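PDB 4O9D: Rik1-associated factor 1 from Schizosaccharomyces pombe, which helps to establish heterochromatin as a component of the Clr4 methyltransferase complex, which ubiquitylates and methylates histone H3. Local coordinates for residues A[27-32]-A[47-52]; A[34-39]-A[393-398]; A[59-64]-A[75-80]. One frame throughout, in Å; residues are numbered along the deposited sequence.

Contact 1. Residues A[27-32]-A[47-52]; sequences NETSGD and LGSTAQ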
loop_
_atom_site.group_PDB
_atom_site.type_symbol
_atom_site.label_atom_id
_atom_site.label_comp_id
_atom_site.label_asym_id
_atom_site.label_seq_id
_atom_site.Cartn_x
_atom_site.Cartn_y
_atom_site.Cartn_z
ATOM N N ASN A 27 -18.687 -0.164 -9.271
ATOM C CA ASN A 27 -17.875 -0.005 -10.483
ATOM C C ASN A 27 -18.343 1.209 -11.275
ATOM O O ASN A 27 -19.100 1.073 -12.235
ATOM C CB ASN A 27 -17.948 -1.235 -11.409
ATOM C CG ASN A 27 -16.971 -1.135 -12.609
ATOM O OD1 ASN A 27 -16.539 -0.036 -12.983
ATOM N ND2 ASN A 27 -16.618 -2.278 -13.198
ATOM N N GLU A 28 -17.911 2.388 -10.856
ATOM C CA GLU A 28 -18.106 3.612 -11.628
ATOM C C GLU A 28 -16.733 4.020 -12.022
ATOM O O GLU A 28 -16.474 5.146 -12.455
ATOM C CB GLU A 28 -18.713 4.697 -10.760
ATOM C CG GLU A 28 -20.087 4.313 -10.276
ATOM C CD GLU A 28 -20.979 3.903 -11.425
ATOM O OE1 GLU A 28 -20.906 4.570 -12.485
ATOM O OE2 GLU A 28 -21.731 2.910 -11.273
ATOM N N THR A 29 -15.847 3.054 -11.859
ATOM C CA THR A 29 -14.443 3.311 -11.794
ATOM C C THR A 29 -13.892 3.517 -13.169
ATOM O O THR A 29 -14.029 2.652 -14.042
ATOM C CB THR A 29 -13.718 2.139 -11.129
ATOM O OG1 THR A 29 -14.074 2.091 -9.745
ATOM C CG2 THR A 29 -12.217 2.291 -11.267
ATOM N N SER A 30 -13.297 4.689 -13.359
ATOM C CA SER A 30 -12.374 4.897 -14.452
ATOM C C SER A 30 -11.041 4.325 -13.981
ATOM O O SER A 30 -10.488 4.782 -12.975
ATOM C CB SER A 30 -12.252 6.385 -14.773
ATOM O OG SER A 30 -11.910 7.138 -13.624
ATOM N N GLY A 31 -10.560 3.295 -14.677
ATOM C CA GLY A 31 -9.315 2.640 -14.319
ATOM C C GLY A 31 -9.479 1.426 -13.406
ATOM O O GLY A 31 -10.580 0.913 -13.194
ATOM N N ASP A 32 -8.355 0.967 -12.871
ATOM C CA ASP A 32 -8.339 -0.122 -11.928
ATOM C C ASP A 32 -8.146 0.443 -10.540
ATOM O O ASP A 32 -7.277 1.271 -10.338
ATOM C CB ASP A 32 -7.178 -1.066 -12.249
ATOM C CG ASP A 32 -7.407 -1.868 -13.517
ATOM O OD1 ASP A 32 -8.578 -2.060 -13.891
ATOM O OD2 ASP A 32 -6.406 -2.307 -14.133
ATOM N N LEU A 47 -11.301 5.282 -2.177
ATOM C CA LEU A 47 -10.840 4.420 -3.260
ATOM C C LEU A 47 -10.073 5.244 -4.271
ATOM O O LEU A 47 -10.592 6.236 -4.766
ATOM C CB LEU A 47 -12.036 3.793 -3.992
ATOM C CG LEU A 47 -13.096 3.063 -3.170
ATOM C CD1 LEU A 47 -14.288 2.662 -4.079
ATOM C CD2 LEU A 47 -12.518 1.830 -2.480
ATOM N N GLY A 48 -8.853 4.818 -4.604
ATOM C CA GLY A 48 -8.101 5.433 -5.672
ATOM C C GLY A 48 -7.829 4.471 -6.803
ATOM O O GLY A 48 -7.428 3.335 -6.564
ATOM N N SER A 49 -8.016 4.925 -8.036
ATOM C CA SER A 49 -7.781 4.072 -9.192
ATOM C C SER A 49 -6.849 4.699 -10.211
ATOM O O SER A 49 -6.445 5.874 -10.088
ATOM C CB SER A 49 -9.106 3.653 -9.857
ATOM O OG SER A 49 -9.906 4.762 -10.192
ATOM N N THR A 50 -6.499 3.914 -11.225
ATOM C CA THR A 50 -5.548 4.390 -12.223
ATOM C C THR A 50 -6.236 5.240 -13.302
ATOM O O THR A 50 -7.459 5.330 -13.354
ATOM C CB THR A 50 -4.813 3.214 -12.896
ATOM O OG1 THR A 50 -5.748 2.426 -13.633
ATOM C CG2 THR A 50 -4.120 2.325 -11.848
ATOM N N ALA A 51 -5.433 5.873 -14.148
ATOM C CA ALA A 51 -5.931 6.519 -15.344
ATOM C C ALA A 51 -6.169 5.417 -16.349
ATOM O O ALA A 51 -5.557 4.350 -16.256
ATOM C CB ALA A 51 -4.885 7.464 -15.884
ATOM N N GLN A 52 -7.037 5.652 -17.321
ATOM C CA GLN A 52 -7.012 4.808 -18.513
ATOM C C GLN A 52 -6.867 5.680 -19.754
ATOM O O GLN A 52 -7.723 6.510 -20.066
ATOM C CB GLN A 52 -8.202 3.849 -18.578
ATOM C CG GLN A 52 -8.002 2.599 -17.697
ATOM C CD GLN A 52 -6.563 2.055 -17.722
ATOM O OE1 GLN A 52 -5.876 2.115 -18.747
ATOM N NE2 GLN A 52 -6.104 1.529 -16.582
#

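Contact 2. Residues A[34-39]-A[393-398]; sequences VCVAYN and KLTVCC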
loop_
_atom_site.group_PDB
_atom_site.type_symbol
_atom_site.label_atom_id
_atom_site.label_comp_id
_atom_site.label_asym_id
_atom_site.label_seq_id
_atom_site.Cartn_x
_atom_site.Cartn_y
_atom_site.Cartn_z
ATOM N N VAL A 34 -6.510 0.617 -7.269
ATOM C CA VAL A 34 -5.226 0.180 -6.748
ATOM C C VAL A 34 -4.836 0.724 -5.356
ATOM O O VAL A 34 -3.755 0.418 -4.882
ATOM C CB VAL A 34 -4.103 0.517 -7.736
ATOM C CG1 VAL A 34 -4.385 -0.174 -9.068
ATOM C CG2 VAL A 34 -3.941 2.051 -7.891
ATOM N N CYS A 35 -5.691 1.516 -4.713
ATOM C CA CYS A 35 -5.570 1.741 -3.267
ATOM C C CYS A 35 -6.927 1.945 -2.599
ATOM O O CYS A 35 -7.890 2.385 -3.226
ATOM C CB CYS A 35 -4.667 2.931 -2.908
ATOM S SG CYS A 35 -4.315 4.072 -4.212
ATOM N N VAL A 36 -6.972 1.613 -1.320
ATOM C CA VAL A 36 -8.168 1.712 -0.511
ATOM C C VAL A 36 -7.708 2.131 0.873
ATOM O O VAL A 36 -6.664 1.674 1.350
ATOM C CB VAL A 36 -8.885 0.341 -0.353
ATOM C CG1 VAL A 36 -10.147 0.517 0.483
ATOM C CG2 VAL A 36 -9.201 -0.301 -1.731
ATOM N N ALA A 37 -8.474 2.984 1.534
ATOM C CA ALA A 37 -8.118 3.360 2.890
ATOM C C ALA A 37 -9.352 3.391 3.742
ATOM O O ALA A 37 -10.452 3.620 3.235
ATOM C CB ALA A 37 -7.433 4.728 2.905
ATOM N N TYR A 38 -9.160 3.176 5.039
ATOM C CA TYR A 38 -10.227 3.329 6.005
ATOM C C TYR A 38 -9.774 4.371 7.019
ATOM O O TYR A 38 -8.592 4.470 7.324
ATOM C CB TYR A 38 -10.507 2.006 6.722
ATOM C CG TYR A 38 -10.717 0.835 5.804
ATOM C CD1 TYR A 38 -11.979 0.546 5.276
ATOM C CD2 TYR A 38 -9.661 -0.013 5.484
ATOM C CE1 TYR A 38 -12.176 -0.542 4.428
ATOM C CE2 TYR A 38 -9.844 -1.106 4.653
ATOM C CZ TYR A 38 -11.104 -1.374 4.128
ATOM O OH TYR A 38 -11.275 -2.474 3.304
ATOM N N ASN A 39 -10.700 5.164 7.534
ATOM C CA ASN A 39 -10.308 6.158 8.513
ATOM C C ASN A 39 -10.219 5.489 9.878
ATOM O O ASN A 39 -10.719 4.368 10.053
ATOM C CB ASN A 39 -11.217 7.393 8.453
ATOM C CG ASN A 39 -12.571 7.190 9.070
ATOM O OD1 ASN A 39 -13.014 6.071 9.355
ATOM N ND2 ASN A 39 -13.255 8.310 9.294
ATOM N N LYS A 393 -14.043 -5.095 7.884
ATOM C CA LYS A 393 -14.219 -4.866 6.456
ATOM C C LYS A 393 -13.111 -5.552 5.677
ATOM O O LYS A 393 -11.963 -5.595 6.133
ATOM C CB LYS A 393 -14.192 -3.367 6.155
ATOM C CG LYS A 393 -15.275 -2.560 6.879
ATOM C CD LYS A 393 -16.670 -2.972 6.409
ATOM C CE LYS A 393 -17.785 -2.300 7.215
ATOM N NZ LYS A 393 -17.766 -2.684 8.666
ATOM N N LEU A 394 -13.460 -6.099 4.512
ATOM C CA LEU A 394 -12.470 -6.514 3.525
ATOM C C LEU A 394 -12.900 -5.980 2.140
ATOM O O LEU A 394 -14.067 -6.084 1.753
ATOM C CB LEU A 394 -12.317 -8.045 3.525
ATOM C CG LEU A 394 -11.431 -8.612 2.413
ATOM C CD1 LEU A 394 -9.959 -8.156 2.569
ATOM C CD2 LEU A 394 -11.519 -10.162 2.370
ATOM N N THR A 395 -11.972 -5.363 1.422
ATOM C CA THR A 395 -12.282 -4.774 0.139
ATOM C C THR A 395 -11.353 -5.431 -0.865
ATOM O O THR A 395 -10.147 -5.492 -0.637
ATOM C CB THR A 395 -12.068 -3.205 0.159
ATOM O OG1 THR A 395 -12.918 -2.600 1.142
ATOM C CG2 THR A 395 -12.415 -2.622 -1.182
ATOM N N VAL A 396 -11.910 -5.931 -1.969
ATOM C CA VAL A 396 -11.135 -6.607 -2.984
ATOM C C VAL A 396 -11.479 -6.030 -4.352
ATOM O O VAL A 396 -12.644 -5.821 -4.654
ATOM C CB VAL A 396 -11.430 -8.134 -2.945
ATOM C CG1 VAL A 396 -10.638 -8.877 -3.997
ATOM C CG2 VAL A 396 -11.118 -8.665 -1.552
ATOM N N CYS A 397 -10.462 -5.753 -5.168
ATOM C CA CYS A 397 -10.660 -5.106 -6.478
ATOM C C CYS A 397 -10.029 -5.926 -7.599
ATOM O O CYS A 397 -9.057 -6.649 -7.370
ATOM C CB CYS A 397 -10.013 -3.730 -6.493
ATOM S SG CYS A 397 -10.212 -2.741 -4.999
ATOM N N CYS A 398 -10.537 -5.790 -8.821
ATOM C CA CYS A 398 -9.970 -6.555 -9.938
ATOM C C CYS A 398 -9.858 -5.709 -11.191
ATOM O O CYS A 398 -10.373 -4.602 -11.250
ATOM C CB CYS A 398 -10.782 -7.829 -10.212
ATOM S SG CYS A 398 -12.473 -7.571 -10.859
#

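Contact 3. Residues A[59-64]-A[75-80]; sequences LGNLWI and LESHYK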
loop_
_atom_site.group_PDB
_atom_site.type_symbol
_atom_site.label_atom_id
_atom_site.label_comp_id
_atom_site.label_asym_id
_atom_site.label_seq_id
_atom_site.Cartn_x
_atom_site.Cartn_y
_atom_site.Cartn_z
ATOM N N LEU A 59 -16.657 10.283 -14.129
ATOM C CA LEU A 59 -16.311 10.186 -12.713
ATOM C C LEU A 59 -15.112 9.225 -12.572
ATOM O O LEU A 59 -14.671 8.635 -13.563
ATOM C CB LEU A 59 -17.529 9.721 -11.896
ATOM C CG LEU A 59 -18.847 10.479 -12.165
ATOM C CD1 LEU A 59 -20.019 9.862 -11.387
ATOM C CD2 LEU A 59 -18.747 11.986 -11.867
ATOM N N GLY A 60 -14.576 9.083 -11.359
ATOM C CA GLY A 60 -13.266 8.469 -11.164
ATOM C C GLY A 60 -12.263 9.597 -11.207
ATOM O O GLY A 60 -12.563 10.634 -11.816
ATOM N N ASN A 61 -11.078 9.444 -10.616
ATOM C CA ASN A 61 -10.548 8.178 -10.118
ATOM C C ASN A 61 -10.348 8.194 -8.588
ATOM O O ASN A 61 -9.507 7.460 -8.055
ATOM C CB ASN A 61 -9.195 7.944 -10.799
ATOM C CG ASN A 61 -8.253 9.145 -10.638
ATOM O OD1 ASN A 61 -8.697 10.248 -10.324
ATOM N ND2 ASN A 61 -6.955 8.929 -10.851
ATOM N N LEU A 62 -11.124 9.020 -7.886
ATOM C CA LEU A 62 -10.898 9.256 -6.448
ATOM C C LEU A 62 -12.214 9.411 -5.670
ATOM O O LEU A 62 -12.925 10.412 -5.814
ATOM C CB LEU A 62 -9.991 10.495 -6.244
ATOM C CG LEU A 62 -9.682 10.818 -4.776
ATOM C CD1 LEU A 62 -8.906 9.674 -4.104
ATOM C CD2 LEU A 62 -8.941 12.162 -4.630
ATOM N N TRP A 63 -12.545 8.416 -4.843
ATOM C CA TRP A 63 -13.853 8.399 -4.184
ATOM C C TRP A 63 -13.752 8.323 -2.662
ATOM O O TRP A 63 -12.791 7.778 -2.099
ATOM C CB TRP A 63 -14.699 7.242 -4.712
ATOM C CG TRP A 63 -14.918 7.281 -6.205
ATOM C CD1 TRP A 63 -14.002 6.996 -7.178
ATOM C CD2 TRP A 63 -16.140 7.618 -6.891
ATOM N NE1 TRP A 63 -14.573 7.146 -8.420
ATOM C CE2 TRP A 63 -15.884 7.521 -8.270
ATOM C CE3 TRP A 63 -17.420 8.005 -6.467
ATOM C CZ2 TRP A 63 -16.861 7.792 -9.234
ATOM C CZ3 TRP A 63 -18.387 8.272 -7.419
ATOM C CH2 TRP A 63 -18.105 8.157 -8.787
ATOM N N ILE A 64 -14.751 8.890 -1.995
ATOM C CA ILE A 64 -14.835 8.814 -0.549
ATOM C C ILE A 64 -16.231 8.349 -0.246
ATOM O O ILE A 64 -17.202 8.927 -0.767
ATOM C CB ILE A 64 -14.609 10.177 0.153
ATOM C CG1 ILE A 64 -13.205 10.716 -0.122
ATOM C CG2 ILE A 64 -14.807 10.035 1.671
ATOM C CD1 ILE A 64 -12.838 11.908 0.765
ATOM N N LEU A 75 -14.306 12.772 -6.151
ATOM C CA LEU A 75 -13.575 14.014 -5.814
ATOM C C LEU A 75 -12.916 14.653 -7.030
ATOM O O LEU A 75 -12.701 14.004 -8.044
ATOM C CB LEU A 75 -12.493 13.789 -4.737
ATOM C CG LEU A 75 -12.870 13.258 -3.347
ATOM C CD1 LEU A 75 -11.619 13.211 -2.415
ATOM C CD2 LEU A 75 -13.970 14.086 -2.735
ATOM N N GLU A 76 -12.572 15.938 -6.914
ATOM C CA GLU A 76 -11.923 16.646 -8.005
ATOM C C GLU A 76 -10.638 15.923 -8.460
ATOM O O GLU A 76 -10.278 15.960 -9.644
ATOM C CB GLU A 76 -11.624 18.093 -7.585
ATOM C CG GLU A 76 -10.535 18.744 -8.393
ATOM C CD GLU A 76 -10.515 20.262 -8.266
ATOM O OE1 GLU A 76 -10.556 20.792 -7.126
ATOM O OE2 GLU A 76 -10.460 20.924 -9.322
ATOM N N SER A 77 -9.965 15.270 -7.509
ATOM C CA SER A 77 -8.850 14.346 -7.792
ATOM C C SER A 77 -7.589 15.015 -8.369
ATOM O O SER A 77 -7.362 16.191 -8.131
ATOM C CB SER A 77 -9.314 13.201 -8.694
ATOM O OG SER A 77 -8.374 12.124 -8.664
ATOM N N HIS A 78 -6.773 14.243 -9.091
ATOM C CA HIS A 78 -5.529 14.724 -9.716
ATOM C C HIS A 78 -5.618 14.516 -11.227
ATOM O O HIS A 78 -6.121 13.490 -11.671
ATOM C CB HIS A 78 -4.321 13.922 -9.201
ATOM C CG HIS A 78 -4.162 13.924 -7.709
ATOM N ND1 HIS A 78 -3.084 14.506 -7.076
ATOM C CD2 HIS A 78 -4.943 13.417 -6.726
ATOM C CE1 HIS A 78 -3.200 14.348 -5.768
ATOM N NE2 HIS A 78 -4.330 13.707 -5.528
ATOM N N TYR A 79 -5.089 15.444 -12.021
ATOM C CA TYR A 79 -5.280 15.379 -13.471
ATOM C C TYR A 79 -4.287 16.267 -14.227
ATOM O O TYR A 79 -3.655 17.145 -13.641
ATOM C CB TYR A 79 -6.704 15.819 -13.818
ATOM C CG TYR A 79 -7.027 17.187 -13.258
ATOM C CD1 TYR A 79 -6.752 18.339 -13.978
ATOM C CD2 TYR A 79 -7.570 17.328 -11.990
ATOM C CE1 TYR A 79 -7.024 19.596 -13.451
ATOM C CE2 TYR A 79 -7.846 18.575 -11.460
ATOM C CZ TYR A 79 -7.570 19.705 -12.193
ATOM O OH TYR A 79 -7.846 20.948 -11.665
ATOM N N LYS A 80 -4.152 16.029 -15.530
ATOM C CA LYS A 80 -3.367 16.915 -16.399
ATOM C C LYS A 80 -4.176 17.145 -17.675
ATOM O O LYS A 80 -5.079 16.364 -17.991
ATOM C CB LYS A 80 -2.005 16.299 -16.762
ATOM C CG LYS A 80 -1.118 15.876 -15.583
ATOM C CD LYS A 80 0.038 14.944 -16.032
ATOM C CE LYS A 80 1.018 14.671 -14.886
ATOM N NZ LYS A 80 2.195 13.797 -15.232
#

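Contact 1. Residues A[27-32]-A[47-52]
Asp32 and Thr50 meet through a pair of hydrogen bonds where the linker between two blades of this WD-repeat beta-propeller runs past the end of strand 44-49. The N-H of Asp32 points almost straight (175°) at Thr50 OG1, 3.1 Å away, while Thr50 N returns a 2.9 Å bond to Asp32 O. Threonine suits the place because its hydroxyl, set between backbone N and carbonyl carbon (chi1 65°), lies within reach of the linker, and its CG2 packs against Val34. An alanine here would probably leave Asp32 N without its acceptor and the linker less firmly tied to the strand end. Next door, Ser49 OG gives a 2.8 Å bond to Ser30 O, approaching from somewhat outside the carbonyl plane. Between these bonds Gly31 passes so near the Thr50 carbonyl that a CB would collide with its oxygen; instead Gly31 CA directs a C-H at Thr50 O over 3.4 Å. Farther out, Ser30 OG bonds to Leu59 O, and the linker is joined to the blade it has just left by Asp32 OD1, which accepts the N-H of Gly400.

Contact 2. Residues A[34-39]-A[393-398]
Tyr38 and Thr395 form the tight end of this contact: Thr395 OG1 donates a 2.7 Å hydrogen bond to Tyr38 OH, meeting the ring at its edge and near its plane. The two side chains run past each other in opposite directions, and Thr395 CB lies 3.3 Å from Tyr38 OH. A tyrosine fits here because its phenol spans the gap between strands and its hydroxyl can serve two partners, being also bonded to Gly386 O on strand 382-387. The gap is that between adjacent blades of the propeller: strands 33-38 and 393-398 run nearly antiparallel (163°) with their axes 8.7 Å apart, so that side chains rather than backbone bonds join them. Toward the other end the fit is looser. Val36 CG2 approaches Thr395 CG2 at 4.0 Å and Cys397 SG at 4.2 Å, small branched or sulfur-bearing groups that meet by apolar contact alone. On the partly exposed side, Lys393 CB rests 3.9 Å from Tyr38 CE1. The lysine chain bends at chi2 (-65°), which sets CD, and again at chi4; its end leads away to a weak NZ bond with Ser407 OG and a cation-pi contact with Phe67.

Contact 3. Residues A[59-64]-A[75-80]
Asn61 and Ser77 are joined by a short hydrogen bond, Ser77 OG to Asn61 OD1 at 2.5 Å, with the donor tilted 29° from the amide's carbonyl plane. Asn61 follows a cis peptide bond; with CG between backbone N and carbonyl carbon (chi1 53°), its amide end comes nearer Ser77 than the direction of its CB suggests. Its ND2 bonds to Ser49 O and to Ser90 O, so one buried amide holds together two blades, asparagine carrying both donors and an acceptor. Leu62 comes next. Its carbonyl O accepts Leu75 N at 2.8 Å, nearly along the C=O axis, beside the pairing of strands 62-66 and 71-74 in their blade of the propeller. The Leu62 side chain crosses that of Leu75, CD2 to CD1 at 3.6 Å, while its CB sits 3.3 Å from Ser77 OG. Both leucines also lie against Trp116 of the next blade, where bulky apolar groups suit a buried interface. There His78 bonds through ND1 to Asp110 OD1 and through NE2 to Thr106 OG1, consistent with the Asp-His-Ser/Thr-Trp network of WD40 repeats, Trp116 being the tryptophan. Farther along, Ile64 CD1 lies 3.6 Å from Leu75 CD1, which thus touches both Leu62 and Ile64.

From the N terminus, strand 21-26 completes the blade otherwise built near the chain's C-terminal end, and the linker 27-32 then leads into the blade of strands 33-38, 44-49, 62-66 and 71-74. Contact 1 closes a short loop when 47-52 returns beside this linker. Contact 2 begins within that loop and ends only at 393-398, so the two cross, and contact 2 spans almost the whole ring to join its last and first blades. Contact 3, in series with contact 1 and within the span of contact 2, closes the short turn through strand 71-74 and ties this blade to the start of the next, at strand 79-81. Contacts 1 and 3 meet across neighbouring strands 44-49 and 62-66.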